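Local coordinates for protein phosphate transporter (PDB 6L85) that probably imports phosphate across the cell membrane by coupling its uptake to sodium ions, like the human SLC20 carriers, at residues F252-N257 with V334-S338. Residues are numbered along the deposited sequence; the frame is centred on the assembly and turned at random.
With NA (sodium ion), chain R.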
ATOM      1  N   PHE B 252      -6.442  -8.292   4.880  1.00 33.91           N
ATOM      2  CA  PHE B 252      -6.855  -7.480   3.747  1.00 31.99           C
ATOM      3  C   PHE B 252      -8.121  -8.043   3.116  1.00 32.90           C
ATOM      4  O   PHE B 252      -9.093  -7.310   2.869  1.00 35.29           O
ATOM      5  CB  PHE B 252      -5.706  -7.442   2.730  1.00 31.96           C
ATOM      6  CG  PHE B 252      -5.994  -6.631   1.490  1.00 34.44           C
ATOM      7  CD1 PHE B 252      -6.674  -7.189   0.413  1.00 34.25           C
ATOM      8  CD2 PHE B 252      -5.559  -5.315   1.390  1.00 34.74           C
ATOM      9  CE1 PHE B 252      -6.934  -6.448  -0.739  1.00 34.85           C
ATOM     10  CE2 PHE B 252      -5.812  -4.561   0.233  1.00 31.41           C
ATOM     11  CZ  PHE B 252      -6.497  -5.132  -0.825  1.00 40.55           C
ATOM     12  N   SER B 253      -8.115  -9.351   2.829  1.00 32.46           N
ATOM     13  CA  SER B 253      -9.259  -9.946   2.146  1.00 34.64           C
ATOM     14  C   SER B 253     -10.485  -9.950   3.052  1.00 30.06           C
ATOM     15  O   SER B 253     -11.616  -9.816   2.581  1.00 30.06           O
ATOM     16  CB  SER B 253      -8.897 -11.352   1.675  1.00 31.61           C
ATOM     17  OG  SER B 253      -8.944 -12.230   2.770  1.00 41.63           O
ATOM     18  N   HIS B 254     -10.263 -10.000   4.360  1.00 31.71           N
ATOM     19  CA  HIS B 254     -11.370  -9.931   5.300  1.00 33.01           C
ATOM     20  C   HIS B 254     -12.018  -8.551   5.284  1.00 35.93           C
ATOM     21  O   HIS B 254     -13.253  -8.439   5.252  1.00 36.81           O
ATOM     22  CB  HIS B 254     -10.901 -10.279   6.712  1.00 31.21           C
ATOM     23  CG  HIS B 254     -11.986 -10.126   7.714  1.00 35.22           C
ATOM     24  ND1 HIS B 254     -12.178  -8.964   8.423  1.00 36.00           N
ATOM     25  CD2 HIS B 254     -13.000 -10.954   8.062  1.00 35.79           C
ATOM     26  CE1 HIS B 254     -13.254  -9.084   9.182  1.00 40.96           C
ATOM     27  NE2 HIS B 254     -13.781 -10.280   8.967  1.00 35.68           N
ATOM     28  N   GLY B 255     -11.203  -7.489   5.353  1.00 31.74           N
ATOM     29  CA  GLY B 255     -11.742  -6.144   5.196  1.00 30.06           C
ATOM     30  C   GLY B 255     -12.505  -5.982   3.895  1.00 30.06           C
ATOM     31  O   GLY B 255     -13.603  -5.425   3.880  1.00 32.00           O
ATOM     32  N   ALA B 256     -11.965  -6.548   2.809  1.00 31.21           N
ATOM     33  CA  ALA B 256     -12.587  -6.417   1.498  1.00 33.01           C
ATOM     34  C   ALA B 256     -13.974  -7.086   1.448  1.00 35.04           C
ATOM     35  O   ALA B 256     -14.936  -6.501   0.931  1.00 30.06           O
ATOM     36  CB  ALA B 256     -11.655  -6.997   0.435  1.00 30.06           C
ATOM     37  N   ASN B 257     -14.104  -8.287   2.018  1.00 30.06           N
ATOM     38  CA  ASN B 257     -15.387  -8.984   1.934  1.00 30.06           C
ATOM     39  C   ASN B 257     -16.368  -8.527   3.005  1.00 31.31           C
ATOM     40  O   ASN B 257     -17.572  -8.445   2.739  1.00 30.87           O
ATOM     41  CB  ASN B 257     -15.200 -10.513   2.032  1.00 31.00           C
ATOM     42  CG  ASN B 257     -16.413 -11.290   1.475  1.00 30.96           C
ATOM     43  OD1 ASN B 257     -17.312 -11.655   2.220  1.00 32.98           O
ATOM     44  ND2 ASN B 257     -16.452 -11.485   0.165  1.00 30.06           N
ATOM     45  N   VAL B 334     -11.455 -15.758  -0.353  1.00 37.32           N
ATOM     46  CA  VAL B 334     -12.272 -14.636   0.087  1.00 37.36           C
ATOM     47  C   VAL B 334     -12.156 -13.475  -0.900  1.00 35.65           C
ATOM     48  O   VAL B 334     -13.149 -12.821  -1.217  1.00 37.10           O
ATOM     49  CB  VAL B 334     -11.874 -14.234   1.525  1.00 41.46           C
ATOM     50  CG1 VAL B 334     -12.445 -12.847   1.905  1.00 30.06           C
ATOM     51  CG2 VAL B 334     -12.331 -15.308   2.532  1.00 34.03           C
ATOM     52  N   LEU B 335     -10.951 -13.236  -1.429  1.00 37.43           N
ATOM     53  CA  LEU B 335     -10.746 -12.183  -2.420  1.00 41.73           C
ATOM     54  C   LEU B 335     -11.486 -12.495  -3.709  1.00 43.08           C
ATOM     55  O   LEU B 335     -12.069 -11.598  -4.331  1.00 42.96           O
ATOM     56  CB  LEU B 335      -9.251 -11.999  -2.709  1.00 37.64           C
ATOM     57  CG  LEU B 335      -8.494 -10.809  -2.124  1.00 44.49           C
ATOM     58  CD1 LEU B 335      -7.131 -10.653  -2.778  1.00 40.31           C
ATOM     59  CD2 LEU B 335      -9.288  -9.501  -2.213  1.00 46.12           C
ATOM     60  N   LEU B 336     -11.452 -13.754  -4.156  1.00 39.65           N
ATOM     61  CA  LEU B 336     -12.168 -14.059  -5.389  1.00 45.30           C
ATOM     62  C   LEU B 336     -13.673 -13.910  -5.186  1.00 41.75           C
ATOM     63  O   LEU B 336     -14.367 -13.327  -6.032  1.00 46.16           O
ATOM     64  CB  LEU B 336     -11.786 -15.451  -5.892  1.00 48.10           C
ATOM     65  CG  LEU B 336     -10.315 -15.575  -6.329  1.00 51.61           C
ATOM     66  CD1 LEU B 336      -9.852 -17.050  -6.380  1.00 44.11           C
ATOM     67  CD2 LEU B 336     -10.041 -14.865  -7.663  1.00 48.41           C
ATOM     68  N   ALA B 337     -14.188 -14.383  -4.045  1.00 39.46           N
ATOM     69  CA  ALA B 337     -15.584 -14.115  -3.709  1.00 38.79           C
ATOM     70  C   ALA B 337     -15.893 -12.619  -3.754  1.00 40.15           C
ATOM     71  O   ALA B 337     -16.924 -12.209  -4.293  1.00 38.80           O
ATOM     72  CB  ALA B 337     -15.902 -14.672  -2.321  1.00 34.43           C
ATOM     73  N   SER B 338     -15.011 -11.792  -3.180  1.00 38.97           N
ATOM     74  CA  SER B 338     -15.222 -10.344  -3.176  1.00 39.00           C
ATOM     75  C   SER B 338     -15.276  -9.792  -4.593  1.00 40.07           C
ATOM     76  O   SER B 338     -16.097  -8.922  -4.893  1.00 38.86           O
ATOM     77  CB  SER B 338     -14.115  -9.645  -2.387  1.00 35.00           C
ATOM     78  OG  SER B 338     -14.170  -9.961  -1.005  1.00 35.31           O
TER
HETATM   79 NA    NA R 503     -18.354 -11.623   4.254  1.00 34.12          NA
HETATM   80  O   HOH W   1     -19.747  -9.954   3.600  1.00 30.32           O
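Asn257 and Ser338 show how one amide can serve a metal and a neighbouring helix at once. With CG anti to the backbone N (chi1 -160°), Asn257 sets its amide between the sodium ion and Ser338; OD1 binds the sodium ion at 2.3 Å, while ND2 donates to Ser338 OG at 3.0 Å. That hydroxyl lies close to the amide plane, and the N-H points fairly straight at it (157°). Ser338 OG in turn donates to Val334 O, one turn back, from the face opposite to that used by Ser338 N, so its proton is committed and its oxygen is left to accept. Leu342 O takes a second bond from ND2, which helps fix the amide's rotation. Replacing Ser338 by alanine is likely to cost ND2 one of its two acceptors and Val334 O its hydroxyl donor, leaving the amide less firmly oriented. Alongside, Val334 CG1 rests on Asn257 CB (3.6 Å) and Ser253 O. A turn earlier in both helices, Leu335 CG meets Ser253 CB at 3.9 Å, and its CD2 reaches the edge of the Phe252 ring. The segment axes, inclined at 27°, approach to 8.8 Å, a helix pair contributing Asn257 to a sodium site completed by Thr107, Asp258, Ile344 and water.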